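PDB 7JVH: glycoside Hydrolase Family 43_12 from Metagenome, which probably hydrolyses glycosidic bonds in plant cell-wall polysaccharides such as xylan or arabinoxylan, as other glycoside hydrolase family 43 enzymes do. Local coordinates for residues 72-77 with 88-93; 466-471 with 487-492. All coordinates share one frame; numbering follows the deposited sequence.

How the contacts relate
Contact 1 and contact 2 lie in different domains of the protein, on opposite sides of the chain's centre, with centres 34 Å apart and nearest atoms about 18 Å apart. Contact 1 comes first along the chain and joins the two inner strands, 72-76 and 85-91, of the first four-stranded blade of the family 43 five-bladed beta-propeller. Contact 2 belongs to the concanavalin A-like C-terminal domain, where the hairpin strands 469-477 and 482-489 are neighbours in a six-stranded antiparallel sheet. The two share no sheet and do not touch: contact 1 pairs strands within a propeller blade, contact 2 within one sheet of a beta-sandwich.

Contact 1 (72-77 with 88-93); sequences DYYLVN and IFHSTD
In the first blade of the family 43 beta-propeller, the two central strands run antiparallel through 72-76 and 88-91, their axes 4.6 Å apart at closest approach. Tyr-73 pairs with Ser-91 and Leu-75 with Phe-89 as hydrogen-bonded pairs, and between them Tyr-74 faces His-90 in a non-hydrogen-bonded pair. The bond from Phe-89 N to Leu-75 O is the straighter of that pair's two, at 2.8 Å. Side chains alternate between two faces. On one lie Tyr-74, Val-76, Ile-88 and His-90; the first three pack against strand 120-129 of the next blade, where each meets Ile-126. Here Val-76 CG1 lies alongside Ile-88, 3.6 Å from its CB. The Tyr-74 and His-90 rings meet obliquely, with Tyr-74 CE2 3.9 Å from His-90 CD2. The imidazole of His-90 leans across to the neighbouring strand because its CG stands opposite the backbone N (chi1 163°), and NE2 reaches Asp-72. Were this histidine an alanine, the Asp-72 carboxylate would probably lose this donor and a gap would open beside the Tyr-74 ring. On the other face, Leu-75 CD2 stands 4.4 Å from Phe-89 CD1, and the Phe-89 ring makes an edge-to-face contact with Phe-377. Tyr-73 turns a ring edge to the carbonyl oxygens of Ser-91 and Thr-92, while its hydroxyl bonds to the backbone of Glu-309. Where the strand ends, Ser-91 OG accepts from Asp-93 N in an ST turn and is also hydrogen-bonded to the backbone oxygen of Asn-96. The His-90 bond is nearly linear: NE2 donates to Asp-72 OD1 over 2.7 Å at 170°, with the oxygen almost in the ring plane but the nitrogen lying 48° out of the carboxylate plane.

Contact 2 (466-471 with 487-492); sequences NEACNY and EKTVRP
The guanidinium of Arg-491 lies flat over Ala-468, whose CB sits 3.5 Å from CZ and beneath the centre of the group. CG of Arg-491 is anti to the backbone nitrogen (chi1 -177°), and the chain then bends at chi3, folding back across the methyl. Glu-467 comes to the edge of the same group, its carboxylate turned 79° from the guanidinium, in a weak salt bridge of 3.5 Å from NH2 to OE2. Ala-468 and Glu-467 belong to the type I turn from Asn-466 to Cys-469, where Asn-466 OD1 accepts from Ala-468 N in an Asx turn. Beyond it the hairpin strands pair through Asn-470 and Thr-489, N to O 3.1 Å in each direction. Their side chains run alongside each other, while on the opposite face Tyr-471 sets a ring edge against Lys-488, CD1 to CB 3.6 Å. Cys-469 SG accepts from Arg-491 N at 3.6 Å. Since Glu-467 OE1 also pairs with Arg-401, its carboxylate is shared by two arginines, which would probably favour the charged form and link this turn to another part of the C-terminal domain.

Contact 1 (72-77 with 88-93)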
loop_
_atom_site.group_PDB
_atom_site.type_symbol
_atom_site.label_atom_id
_atom_site.label_comp_id
_atom_site.label_asym_id
_atom_site.label_seq_id
_atom_site.Cartn_x
_atom_site.Cartn_y
_atom_site.Cartn_z
ATOM N N ASP A 72 -2.610 1.278 -23.037
ATOM C CA ASP A 72 -2.947 0.879 -21.665
ATOM C C ASP A 72 -1.769 0.926 -20.690
ATOM O O ASP A 72 -0.692 0.386 -20.977
ATOM C CB ASP A 72 -3.532 -0.530 -21.678
ATOM C CG ASP A 72 -4.838 -0.602 -22.411
ATOM O OD1 ASP A 72 -5.752 0.164 -22.041
ATOM O OD2 ASP A 72 -4.955 -1.428 -23.335
ATOM N N TYR A 73 -2.003 1.569 -19.536
ATOM C CA TYR A 73 -1.049 1.652 -18.440
ATOM C C TYR A 73 -1.527 0.758 -17.303
ATOM O O TYR A 73 -2.722 0.642 -17.063
ATOM C CB TYR A 73 -0.904 3.094 -17.918
ATOM C CG TYR A 73 -0.359 4.083 -18.918
ATOM C CD1 TYR A 73 1.005 4.159 -19.180
ATOM C CD2 TYR A 73 -1.210 4.962 -19.616
ATOM C CE1 TYR A 73 1.508 5.071 -20.099
ATOM C CE2 TYR A 73 -0.710 5.865 -20.533
ATOM C CZ TYR A 73 0.648 5.915 -20.768
ATOM O OH TYR A 73 1.149 6.799 -21.695
ATOM N N TYR A 74 -0.571 0.134 -16.609
ATOM C CA TYR A 74 -0.847 -0.681 -15.424
ATOM C C TYR A 74 0.099 -0.278 -14.302
ATOM O O TYR A 74 1.281 -0.057 -14.534
ATOM C CB TYR A 74 -0.738 -2.173 -15.738
ATOM C CG TYR A 74 -1.703 -2.637 -16.814
ATOM C CD1 TYR A 74 -1.358 -2.567 -18.151
ATOM C CD2 TYR A 74 -2.954 -3.146 -16.487
ATOM C CE1 TYR A 74 -2.232 -2.987 -19.145
ATOM C CE2 TYR A 74 -3.828 -3.575 -17.468
ATOM C CZ TYR A 74 -3.462 -3.485 -18.794
ATOM O OH TYR A 74 -4.327 -3.896 -19.768
ATOM N N LEU A 75 -0.451 -0.147 -13.095
ATOM C CA LEU A 75 0.278 0.374 -11.949
ATOM C C LEU A 75 -0.011 -0.509 -10.751
ATOM O O LEU A 75 -1.163 -0.864 -10.510
ATOM C CB LEU A 75 -0.148 1.817 -11.677
ATOM C CG LEU A 75 0.229 2.464 -10.339
ATOM C CD1 LEU A 75 1.658 2.990 -10.325
ATOM C CD2 LEU A 75 -0.791 3.572 -10.028
ATOM N N VAL A 76 1.045 -0.866 -10.012
ATOM C CA VAL A 76 0.942 -1.765 -8.868
ATOM C C VAL A 76 1.757 -1.268 -7.674
ATOM O O VAL A 76 2.645 -0.425 -7.831
ATOM C CB VAL A 76 1.344 -3.196 -9.243
ATOM C CG1 VAL A 76 0.443 -3.744 -10.340
ATOM C CG2 VAL A 76 2.805 -3.273 -9.667
ATOM N N ASN A 77 1.429 -1.810 -6.491
ATOM C CA ASN A 77 1.957 -1.381 -5.199
ATOM C C ASN A 77 2.246 -2.574 -4.260
ATOM O O ASN A 77 1.667 -3.660 -4.405
ATOM C CB ASN A 77 0.942 -0.456 -4.526
ATOM C CG ASN A 77 0.585 0.749 -5.382
ATOM O OD1 ASN A 77 -0.444 0.779 -6.080
ATOM N ND2 ASN A 77 1.441 1.762 -5.327
ATOM N N ILE A 88 -3.780 -3.651 -8.476
ATOM C CA ILE A 88 -3.382 -3.270 -9.823
ATOM C C ILE A 88 -4.415 -2.324 -10.458
ATOM O O ILE A 88 -5.616 -2.628 -10.512
ATOM C CB ILE A 88 -3.080 -4.511 -10.691
ATOM C CG1 ILE A 88 -2.715 -4.095 -12.124
ATOM C CG2 ILE A 88 -4.236 -5.507 -10.661
ATOM C CD1 ILE A 88 -1.981 -5.169 -12.899
ATOM N N PHE A 89 -3.931 -1.158 -10.906
ATOM C CA PHE A 89 -4.759 -0.104 -11.487
ATOM C C PHE A 89 -4.484 0.024 -12.977
ATOM O O PHE A 89 -3.349 -0.124 -13.411
ATOM C CB PHE A 89 -4.493 1.219 -10.772
ATOM C CG PHE A 89 -4.763 1.173 -9.290
ATOM C CD1 PHE A 89 -3.752 0.814 -8.410
ATOM C CD2 PHE A 89 -6.024 1.469 -8.775
ATOM C CE1 PHE A 89 -3.981 0.769 -7.035
ATOM C CE2 PHE A 89 -6.267 1.409 -7.411
ATOM C CZ PHE A 89 -5.241 1.058 -6.540
ATOM N N HIS A 90 -5.544 0.285 -13.750
ATOM C CA HIS A 90 -5.465 0.500 -15.204
ATOM C C HIS A 90 -5.923 1.910 -15.578
ATOM O O HIS A 90 -6.849 2.430 -14.989
ATOM C CB HIS A 90 -6.279 -0.570 -15.948
ATOM C CG HIS A 90 -6.600 -0.224 -17.370
ATOM N ND1 HIS A 90 -7.779 0.388 -17.743
ATOM C CD2 HIS A 90 -5.904 -0.424 -18.517
ATOM C CE1 HIS A 90 -7.786 0.562 -19.056
ATOM N NE2 HIS A 90 -6.665 0.071 -19.549
ATOM N N SER A 91 -5.237 2.513 -16.553
ATOM C CA SER A 91 -5.528 3.865 -17.044
ATOM C C SER A 91 -5.003 4.068 -18.472
ATOM O O SER A 91 -3.950 3.537 -18.835
ATOM C CB SER A 91 -4.910 4.904 -16.108
ATOM O OG SER A 91 -5.046 6.230 -16.607
ATOM N N THR A 92 -5.741 4.845 -19.269
ATOM C CA THR A 92 -5.308 5.214 -20.613
ATOM C C THR A 92 -4.704 6.615 -20.680
ATOM O O THR A 92 -4.182 6.996 -21.718
ATOM C CB THR A 92 -6.464 5.131 -21.618
ATOM O OG1 THR A 92 -7.547 5.941 -21.162
ATOM C CG2 THR A 92 -6.935 3.703 -21.771
ATOM N N ASP A 93 -4.759 7.352 -19.565
ATOM C CA ASP A 93 -4.348 8.757 -19.511
ATOM C C ASP A 93 -3.466 9.174 -18.322
ATOM O O ASP A 93 -3.082 10.331 -18.229
ATOM C CB ASP A 93 -5.591 9.655 -19.552
ATOM C CG ASP A 93 -6.523 9.446 -18.357
ATOM O OD1 ASP A 93 -6.049 9.167 -17.234
ATOM O OD2 ASP A 93 -7.747 9.580 -18.541
#

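Contact 2 (466-471 with 487-492)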
loop_
_atom_site.group_PDB
_atom_site.type_symbol
_atom_site.label_atom_id
_atom_site.label_comp_id
_atom_site.label_asym_id
_atom_site.label_seq_id
_atom_site.Cartn_x
_atom_site.Cartn_y
_atom_site.Cartn_z
ATOM N N ASN A 466 -1.433 -2.226 13.581
ATOM C CA ASN A 466 -1.070 -3.637 13.682
ATOM C C ASN A 466 -1.815 -4.327 14.836
ATOM O O ASN A 466 -2.570 -3.687 15.593
ATOM C CB ASN A 466 0.465 -3.839 13.754
ATOM C CG ASN A 466 1.080 -3.361 15.035
ATOM O OD1 ASN A 466 0.620 -3.681 16.130
ATOM N ND2 ASN A 466 2.157 -2.604 14.904
ATOM N N GLU A 467 -1.603 -5.639 14.954
ATOM C CA GLU A 467 -2.302 -6.477 15.920
ATOM C C GLU A 467 -2.233 -5.954 17.372
ATOM O O GLU A 467 -3.076 -6.293 18.191
ATOM C CB GLU A 467 -1.789 -7.914 15.869
ATOM C CG GLU A 467 -0.274 -8.061 16.101
ATOM C CD GLU A 467 0.581 -7.961 14.841
ATOM O OE1 GLU A 467 0.053 -7.858 13.721
ATOM O OE2 GLU A 467 1.799 -8.040 14.978
ATOM N N ALA A 468 -1.227 -5.130 17.676
ATOM C CA ALA A 468 -1.012 -4.562 19.011
ATOM C C ALA A 468 -1.073 -3.033 19.018
ATOM O O ALA A 468 -0.685 -2.388 19.991
ATOM C CB ALA A 468 0.332 -5.033 19.570
ATOM N N CYS A 469 -1.567 -2.462 17.914
ATOM C CA CYS A 469 -1.737 -1.024 17.748
ATOM C C CYS A 469 -3.055 -0.820 17.036
ATOM O O CYS A 469 -3.103 -0.651 15.807
ATOM C CB CYS A 469 -0.563 -0.450 16.953
ATOM S SG CYS A 469 0.921 -0.175 17.964
ATOM N N ASN A 470 -4.141 -0.866 17.820
ATOM C CA ASN A 470 -5.488 -0.753 17.289
ATOM C C ASN A 470 -6.501 -0.237 18.296
ATOM O O ASN A 470 -6.280 -0.317 19.511
ATOM C CB ASN A 470 -5.949 -2.090 16.707
ATOM C CG ASN A 470 -5.932 -3.224 17.728
ATOM O OD1 ASN A 470 -6.784 -3.291 18.616
ATOM N ND2 ASN A 470 -4.975 -4.139 17.579
ATOM N N TYR A 471 -7.597 0.323 17.765
ATOM C CA TYR A 471 -8.765 0.743 18.527
ATOM C C TYR A 471 -9.974 -0.014 18.003
ATOM O O TYR A 471 -10.170 -0.111 16.797
ATOM C CB TYR A 471 -9.004 2.236 18.365
ATOM C CG TYR A 471 -7.892 3.116 18.881
ATOM C CD1 TYR A 471 -7.352 2.913 20.136
ATOM C CD2 TYR A 471 -7.417 4.181 18.130
ATOM C CE1 TYR A 471 -6.331 3.720 20.620
ATOM C CE2 TYR A 471 -6.400 4.990 18.609
ATOM C CZ TYR A 471 -5.867 4.748 19.860
ATOM O OH TYR A 471 -4.876 5.553 20.362
ATOM N N GLU A 487 -12.074 -0.684 23.249
ATOM C CA GLU A 487 -10.797 -1.211 23.675
ATOM C C GLU A 487 -9.671 -0.633 22.851
ATOM O O GLU A 487 -9.822 -0.388 21.647
ATOM C CB GLU A 487 -10.783 -2.729 23.534
ATOM C CG GLU A 487 -11.523 -3.472 24.655
ATOM C CD GLU A 487 -11.790 -4.921 24.316
ATOM O OE1 GLU A 487 -11.738 -5.293 23.113
ATOM O OE2 GLU A 487 -12.053 -5.694 25.255
ATOM N N LYS A 488 -8.528 -0.415 23.511
ATOM C CA LYS A 488 -7.271 -0.110 22.842
ATOM C C LYS A 488 -6.229 -1.188 23.166
ATOM O O LYS A 488 -6.269 -1.825 24.229
ATOM C CB LYS A 488 -6.755 1.254 23.278
ATOM C CG LYS A 488 -6.369 1.339 24.740
ATOM C CD LYS A 488 -5.799 2.691 25.078
ATOM C CE LYS A 488 -5.291 2.745 26.496
ATOM N NZ LYS A 488 -4.676 4.080 26.686
ATOM N N THR A 489 -5.302 -1.382 22.223
ATOM C CA THR A 489 -4.072 -2.126 22.435
ATOM C C THR A 489 -2.966 -1.273 21.852
ATOM O O THR A 489 -3.028 -0.903 20.691
ATOM C CB THR A 489 -4.098 -3.502 21.747
ATOM O OG1 THR A 489 -5.223 -4.258 22.230
ATOM C CG2 THR A 489 -2.810 -4.294 22.050
ATOM N N VAL A 490 -1.959 -0.967 22.676
ATOM C CA VAL A 490 -0.868 -0.064 22.339
ATOM C C VAL A 490 0.488 -0.763 22.518
ATOM O O VAL A 490 0.808 -1.202 23.620
ATOM C CB VAL A 490 -0.908 1.177 23.255
ATOM C CG1 VAL A 490 0.109 2.215 22.783
ATOM C CG2 VAL A 490 -2.321 1.770 23.307
ATOM N N ARG A 491 1.276 -0.856 21.435
ATOM C CA ARG A 491 2.653 -1.391 21.484
ATOM C C ARG A 491 3.622 -0.589 20.618
ATOM O O ARG A 491 3.647 -0.753 19.397
ATOM C CB ARG A 491 2.710 -2.863 21.050
ATOM C CG ARG A 491 4.125 -3.482 21.166
ATOM C CD ARG A 491 4.205 -4.894 20.609
ATOM N NE ARG A 491 3.904 -4.898 19.195
ATOM C CZ ARG A 491 3.511 -5.951 18.479
ATOM N NH1 ARG A 491 3.382 -7.156 19.034
ATOM N NH2 ARG A 491 3.235 -5.759 17.178
ATOM N N PRO A 492 4.469 0.283 21.209
ATOM C CA PRO A 492 5.516 0.960 20.440
ATOM C C PRO A 492 6.567 -0.010 19.878
ATOM O O PRO A 492 6.770 -1.090 20.429
ATOM C CB PRO A 492 6.149 1.915 21.462
ATOM C CG PRO A 492 5.749 1.417 22.798
ATOM C CD PRO A 492 4.456 0.668 22.631
#